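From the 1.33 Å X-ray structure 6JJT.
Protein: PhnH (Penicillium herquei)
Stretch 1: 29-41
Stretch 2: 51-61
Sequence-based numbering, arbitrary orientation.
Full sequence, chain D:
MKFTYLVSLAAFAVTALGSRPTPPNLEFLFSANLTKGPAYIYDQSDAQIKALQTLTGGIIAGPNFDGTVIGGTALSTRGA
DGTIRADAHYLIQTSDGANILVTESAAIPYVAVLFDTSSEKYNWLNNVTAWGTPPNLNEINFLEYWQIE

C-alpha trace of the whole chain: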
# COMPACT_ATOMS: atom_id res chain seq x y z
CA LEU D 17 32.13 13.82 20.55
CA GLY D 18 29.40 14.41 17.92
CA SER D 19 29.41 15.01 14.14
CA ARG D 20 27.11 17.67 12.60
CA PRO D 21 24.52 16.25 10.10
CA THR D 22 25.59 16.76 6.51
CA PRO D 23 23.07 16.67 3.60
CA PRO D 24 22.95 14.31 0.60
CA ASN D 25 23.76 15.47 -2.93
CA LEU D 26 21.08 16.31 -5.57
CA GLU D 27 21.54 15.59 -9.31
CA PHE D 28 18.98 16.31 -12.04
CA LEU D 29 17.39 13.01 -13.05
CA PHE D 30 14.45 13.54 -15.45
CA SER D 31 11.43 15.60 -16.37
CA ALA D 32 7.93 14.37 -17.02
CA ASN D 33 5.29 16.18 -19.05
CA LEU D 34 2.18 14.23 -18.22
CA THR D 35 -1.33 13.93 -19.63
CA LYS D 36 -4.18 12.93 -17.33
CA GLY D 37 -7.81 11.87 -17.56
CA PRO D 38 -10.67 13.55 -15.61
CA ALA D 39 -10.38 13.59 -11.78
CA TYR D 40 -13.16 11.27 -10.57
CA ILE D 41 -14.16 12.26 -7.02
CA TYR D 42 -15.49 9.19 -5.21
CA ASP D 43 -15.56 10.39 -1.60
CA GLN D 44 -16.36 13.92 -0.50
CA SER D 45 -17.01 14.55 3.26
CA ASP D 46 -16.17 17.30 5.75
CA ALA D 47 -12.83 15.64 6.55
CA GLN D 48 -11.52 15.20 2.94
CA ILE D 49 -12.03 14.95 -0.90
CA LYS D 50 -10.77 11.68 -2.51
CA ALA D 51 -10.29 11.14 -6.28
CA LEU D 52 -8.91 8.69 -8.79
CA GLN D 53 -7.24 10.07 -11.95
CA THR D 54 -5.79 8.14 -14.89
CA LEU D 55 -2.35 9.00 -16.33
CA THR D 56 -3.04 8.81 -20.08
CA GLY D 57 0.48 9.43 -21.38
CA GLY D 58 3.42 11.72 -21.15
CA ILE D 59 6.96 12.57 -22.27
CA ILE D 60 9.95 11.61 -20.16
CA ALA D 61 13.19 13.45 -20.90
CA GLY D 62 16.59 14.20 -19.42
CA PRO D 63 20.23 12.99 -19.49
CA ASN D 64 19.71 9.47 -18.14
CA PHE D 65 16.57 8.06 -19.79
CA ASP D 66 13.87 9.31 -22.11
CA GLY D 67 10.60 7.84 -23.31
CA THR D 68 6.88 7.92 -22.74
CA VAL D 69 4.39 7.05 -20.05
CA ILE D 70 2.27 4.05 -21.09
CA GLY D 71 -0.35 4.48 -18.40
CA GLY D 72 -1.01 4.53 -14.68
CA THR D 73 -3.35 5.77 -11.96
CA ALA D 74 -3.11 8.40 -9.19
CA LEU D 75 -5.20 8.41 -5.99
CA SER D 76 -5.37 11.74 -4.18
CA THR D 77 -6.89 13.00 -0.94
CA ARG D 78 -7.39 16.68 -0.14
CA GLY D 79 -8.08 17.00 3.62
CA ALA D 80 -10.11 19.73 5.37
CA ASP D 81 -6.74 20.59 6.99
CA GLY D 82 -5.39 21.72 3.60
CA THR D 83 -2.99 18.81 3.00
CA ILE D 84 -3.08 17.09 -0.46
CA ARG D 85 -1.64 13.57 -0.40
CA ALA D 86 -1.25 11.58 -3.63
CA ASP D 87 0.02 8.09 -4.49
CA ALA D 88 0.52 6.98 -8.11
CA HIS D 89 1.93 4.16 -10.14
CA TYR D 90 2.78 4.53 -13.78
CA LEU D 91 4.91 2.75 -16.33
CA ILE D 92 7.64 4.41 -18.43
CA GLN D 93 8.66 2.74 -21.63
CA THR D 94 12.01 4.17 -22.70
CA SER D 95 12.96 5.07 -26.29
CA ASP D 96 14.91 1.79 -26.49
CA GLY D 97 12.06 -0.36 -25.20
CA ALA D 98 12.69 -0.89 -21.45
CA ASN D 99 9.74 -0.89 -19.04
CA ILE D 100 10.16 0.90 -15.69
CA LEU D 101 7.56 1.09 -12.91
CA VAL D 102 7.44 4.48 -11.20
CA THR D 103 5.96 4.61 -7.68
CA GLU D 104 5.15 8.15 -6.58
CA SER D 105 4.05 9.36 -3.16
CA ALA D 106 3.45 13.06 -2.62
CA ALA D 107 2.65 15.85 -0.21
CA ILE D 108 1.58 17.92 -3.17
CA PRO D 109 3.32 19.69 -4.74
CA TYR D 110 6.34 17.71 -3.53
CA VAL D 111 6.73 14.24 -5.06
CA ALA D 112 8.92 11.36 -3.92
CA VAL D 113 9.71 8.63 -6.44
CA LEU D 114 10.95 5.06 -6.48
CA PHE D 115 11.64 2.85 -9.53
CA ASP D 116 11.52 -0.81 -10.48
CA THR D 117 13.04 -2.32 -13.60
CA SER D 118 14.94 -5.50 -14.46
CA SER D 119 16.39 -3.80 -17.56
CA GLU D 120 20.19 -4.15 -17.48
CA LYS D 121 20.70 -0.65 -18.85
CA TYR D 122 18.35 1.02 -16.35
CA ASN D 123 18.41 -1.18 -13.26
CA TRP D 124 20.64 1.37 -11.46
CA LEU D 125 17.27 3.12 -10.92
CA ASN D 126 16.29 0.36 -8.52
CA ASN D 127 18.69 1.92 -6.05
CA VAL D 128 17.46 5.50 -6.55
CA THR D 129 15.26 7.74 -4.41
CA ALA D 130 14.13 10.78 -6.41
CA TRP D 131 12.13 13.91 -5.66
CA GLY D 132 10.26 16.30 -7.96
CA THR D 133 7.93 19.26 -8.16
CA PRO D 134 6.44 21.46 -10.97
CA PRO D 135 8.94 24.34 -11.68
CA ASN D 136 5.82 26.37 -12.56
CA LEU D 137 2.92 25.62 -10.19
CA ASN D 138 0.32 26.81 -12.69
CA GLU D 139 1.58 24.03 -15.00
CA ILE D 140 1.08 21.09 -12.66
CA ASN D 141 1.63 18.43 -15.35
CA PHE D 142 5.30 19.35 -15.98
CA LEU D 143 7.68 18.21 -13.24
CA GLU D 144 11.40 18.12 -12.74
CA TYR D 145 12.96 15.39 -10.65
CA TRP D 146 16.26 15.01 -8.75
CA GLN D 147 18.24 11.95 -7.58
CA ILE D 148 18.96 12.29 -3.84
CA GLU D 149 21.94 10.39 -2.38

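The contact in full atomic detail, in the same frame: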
# COMPACT_ATOMS: atom_id res chain seq x y z
N LEU D 29 17.61 14.37 -12.57
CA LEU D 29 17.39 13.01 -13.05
C LEU D 29 16.53 12.98 -14.31
O LEU D 29 16.92 12.28 -15.24
CB LEU D 29 16.72 12.18 -11.93
CG LEU D 29 16.57 10.68 -12.20
CD1 LEU D 29 17.89 9.96 -12.42
CD2 LEU D 29 15.74 10.00 -11.10
N PHE D 30 15.34 13.61 -14.29
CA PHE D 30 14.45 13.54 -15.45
C PHE D 30 13.35 14.55 -15.28
O PHE D 30 13.09 15.00 -14.18
CB PHE D 30 13.82 12.14 -15.69
CG PHE D 30 12.72 11.68 -14.75
CD1 PHE D 30 13.01 11.31 -13.43
CD2 PHE D 30 11.40 11.56 -15.20
CE1 PHE D 30 11.99 10.86 -12.58
CE2 PHE D 30 10.40 11.06 -14.36
CZ PHE D 30 10.69 10.72 -13.04
N SER D 31 12.67 14.87 -16.41
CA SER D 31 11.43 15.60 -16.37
C SER D 31 10.33 14.71 -16.94
O SER D 31 10.56 13.78 -17.70
CB SER D 31 11.53 16.88 -17.18
OG SER D 31 11.73 16.50 -18.52
N ALA D 32 9.11 15.06 -16.54
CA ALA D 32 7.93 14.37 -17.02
C ALA D 32 6.91 15.43 -17.38
O ALA D 32 6.68 16.38 -16.62
CB ALA D 32 7.36 13.44 -15.95
N ASN D 33 6.34 15.30 -18.59
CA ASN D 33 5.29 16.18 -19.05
C ASN D 33 4.07 15.30 -19.30
O ASN D 33 4.04 14.56 -20.30
CB ASN D 33 5.73 16.89 -20.33
CG ASN D 33 4.86 18.07 -20.70
OD1 ASN D 33 3.98 18.48 -19.95
ND2 ASN D 33 5.17 18.68 -21.84
N LEU D 34 3.14 15.31 -18.34
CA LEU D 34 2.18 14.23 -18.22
C LEU D 34 0.83 14.68 -18.78
O LEU D 34 0.50 15.87 -18.79
CB LEU D 34 2.06 13.90 -16.73
CG LEU D 34 3.29 13.28 -16.05
CD1 LEU D 34 3.08 13.22 -14.55
CD2 LEU D 34 3.62 11.91 -16.62
N THR D 35 0.07 13.70 -19.27
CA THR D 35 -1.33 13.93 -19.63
C THR D 35 -2.19 13.07 -18.69
O THR D 35 -1.81 11.94 -18.35
CB THR D 35 -1.63 13.70 -21.12
OG1 THR D 35 -1.37 12.35 -21.48
CG2 THR D 35 -0.83 14.61 -22.03
N LYS D 36 -3.34 13.61 -18.30
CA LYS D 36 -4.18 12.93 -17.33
C LYS D 36 -5.62 12.93 -17.81
O LYS D 36 -6.03 13.86 -18.52
CB LYS D 36 -4.06 13.65 -15.99
CG LYS D 36 -2.65 13.65 -15.42
CD LYS D 36 -2.54 14.12 -14.00
CE LYS D 36 -1.16 13.82 -13.44
NZ LYS D 36 -1.08 14.10 -11.98
N GLY D 37 -6.36 11.91 -17.41
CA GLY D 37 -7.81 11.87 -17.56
C GLY D 37 -8.50 12.82 -16.60
O GLY D 37 -7.87 13.52 -15.81
N PRO D 38 -9.87 12.80 -16.59
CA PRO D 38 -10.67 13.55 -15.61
C PRO D 38 -10.35 13.07 -14.18
O PRO D 38 -10.05 11.89 -13.96
CB PRO D 38 -12.12 13.14 -15.99
CG PRO D 38 -12.02 12.61 -17.40
CD PRO D 38 -10.67 11.96 -17.49
N ALA D 39 -10.47 13.96 -13.20
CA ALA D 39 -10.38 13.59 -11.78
C ALA D 39 -11.77 13.12 -11.33
O ALA D 39 -12.70 13.92 -11.25
CB ALA D 39 -9.90 14.76 -10.96
N TYR D 40 -11.90 11.83 -11.01
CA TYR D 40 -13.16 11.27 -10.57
C TYR D 40 -13.20 11.27 -9.04
O TYR D 40 -12.51 10.48 -8.39
CB TYR D 40 -13.30 9.85 -11.10
CG TYR D 40 -13.63 9.79 -12.56
CD1 TYR D 40 -12.64 9.80 -13.52
CD2 TYR D 40 -14.95 9.70 -12.96
CE1 TYR D 40 -12.96 9.71 -14.88
CE2 TYR D 40 -15.28 9.65 -14.30
CZ TYR D 40 -14.29 9.61 -15.24
OH TYR D 40 -14.62 9.54 -16.57
N ILE D 41 -13.98 12.17 -8.45
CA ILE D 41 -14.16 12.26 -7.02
C ILE D 41 -15.12 11.16 -6.58
O ILE D 41 -16.28 11.14 -7.01
CB ILE D 41 -14.66 13.66 -6.58
CG1 ILE D 41 -13.63 14.72 -6.97
CG2 ILE D 41 -14.95 13.70 -5.10
CD1 ILE D 41 -14.21 16.10 -7.27
N ALA D 51 -10.09 11.30 -4.84
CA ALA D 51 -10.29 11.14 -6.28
C ALA D 51 -9.33 10.11 -6.84
O ALA D 51 -8.24 9.83 -6.30
CB ALA D 51 -10.05 12.47 -6.96
N LEU D 52 -9.75 9.53 -7.97
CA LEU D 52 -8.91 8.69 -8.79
C LEU D 52 -8.73 9.38 -10.13
O LEU D 52 -9.73 9.97 -10.63
CB LEU D 52 -9.57 7.31 -9.00
CG LEU D 52 -8.83 6.38 -9.98
CD1 LEU D 52 -8.97 4.90 -9.61
CD2 LEU D 52 -9.27 6.58 -11.43
N GLN D 53 -7.51 9.41 -10.69
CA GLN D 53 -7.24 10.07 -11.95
C GLN D 53 -6.28 9.20 -12.75
O GLN D 53 -5.22 8.82 -12.25
CB GLN D 53 -6.62 11.43 -11.67
CG GLN D 53 -6.48 12.28 -12.93
CD GLN D 53 -6.20 13.73 -12.66
OE1 GLN D 53 -5.47 14.06 -11.75
NE2 GLN D 53 -6.76 14.61 -13.48
N THR D 54 -6.64 8.91 -14.00
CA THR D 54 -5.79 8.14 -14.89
C THR D 54 -4.62 9.00 -15.38
O THR D 54 -4.82 10.20 -15.68
CB THR D 54 -6.67 7.59 -16.04
OG1 THR D 54 -7.61 6.70 -15.42
CG2 THR D 54 -5.90 6.86 -17.11
N LEU D 55 -3.45 8.39 -15.60
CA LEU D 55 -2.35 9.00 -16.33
C LEU D 55 -2.45 8.42 -17.74
O LEU D 55 -2.36 7.22 -17.90
CB LEU D 55 -0.99 8.65 -15.72
CG LEU D 55 -0.69 9.11 -14.29
CD1 LEU D 55 0.82 9.36 -14.20
CD2 LEU D 55 -1.45 10.35 -13.86
N THR D 56 -2.74 9.27 -18.72
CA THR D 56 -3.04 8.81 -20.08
C THR D 56 -1.80 8.76 -20.98
O THR D 56 -1.83 8.11 -22.02
CB THR D 56 -4.19 9.61 -20.69
OG1 THR D 56 -3.74 10.96 -20.66
CG2 THR D 56 -5.51 9.44 -19.96
N GLY D 57 -0.71 9.39 -20.55
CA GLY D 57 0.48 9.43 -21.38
C GLY D 57 1.43 10.48 -20.82
O GLY D 57 1.22 11.02 -19.72
N GLY D 58 2.48 10.72 -21.60
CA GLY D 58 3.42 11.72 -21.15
C GLY D 58 4.79 11.48 -21.74
O GLY D 58 5.06 10.39 -22.22
N ILE D 59 5.61 12.55 -21.72
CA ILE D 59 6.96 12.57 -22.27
C ILE D 59 7.96 12.63 -21.13
O ILE D 59 7.85 13.47 -20.24
CB ILE D 59 7.13 13.77 -23.24
CG1 ILE D 59 6.10 13.73 -24.39
CG2 ILE D 59 8.58 13.85 -23.74
CD1 ILE D 59 6.07 12.43 -25.17
N ILE D 60 8.91 11.69 -21.16
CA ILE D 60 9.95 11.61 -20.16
C ILE D 60 11.23 12.05 -20.87
O ILE D 60 11.52 11.53 -21.95
CB ILE D 60 10.05 10.14 -19.69
CG1 ILE D 60 8.75 9.61 -19.05
CG2 ILE D 60 11.28 9.91 -18.82
CD1 ILE D 60 8.32 10.40 -17.84
N ALA D 61 11.97 12.99 -20.26
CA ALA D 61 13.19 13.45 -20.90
C ALA D 61 14.26 13.65 -19.85
O ALA D 61 13.99 13.63 -18.66
CB ALA D 61 12.91 14.73 -21.65
O HOH W 1 9.47 15.84 -20.09
O HOH W 2 -5.57 12.83 -21.56
O HOH W 3 -9.16 9.76 -15.06

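The pairing of these two antiparallel strands slips by one residue between Thr35 and Lys36, forming a beta bulge. Thr35 N donates to Gly57 O at 3.0 Å, but Thr35 O accepts from Thr56 N at 2.9 Å. Thr35 is thus bonded to two successive residues of the other strand. The side chains add a further link: Thr35 OG1 and Thr56 OG1 are hydrogen-bonded at 2.9 Å, and either could be the donor.

Before the bulge the ladder is regular. Ser31 N donates to Ala61 O at 2.9 Å, and Ala61 N returns a bond to Ser31 O at 3.0 Å. Asn33 and Ile59 repeat the pattern, with Asn33 N to Ile59 O and Ile59 N to Asn33 O both at 2.9 Å. A water also joins Ser31 OG (2.8 Å) to Ile59 O (2.9 Å).

Gly58 lies opposite Leu34, where the CA atoms of the two residues are 4.1 Å apart. Its backbone angles call for glycine. A CB there would also clash with Asn33 O.

Beyond the bulge, Gly37 N donates to Thr54 O at 2.9 Å. The return bond comes from a side chain: Gln53 NE2 donates to Gly37 O at 2.8 Å. A water bridges the gap nearby, donating to Pro38 O at 2.6 Å and accepting from Thr54 N at 2.9 Å. Direct backbone pairing resumes at Tyr40, with Tyr40 N to Leu52 O and Leu52 N to Tyr40 O both at 2.9 Å.

Apolar contacts line the face that carries Ala32, Leu34 and Lys36. Ala32 CB meets Ile60 CD1 at 3.7 Å. The aliphatic part of Lys36 lies against Leu55, with CE of Lys36 3.5 Å from CD2 of Leu55. Farther along, Ile41 CG1 is 4.2 Å from Ala51 CB.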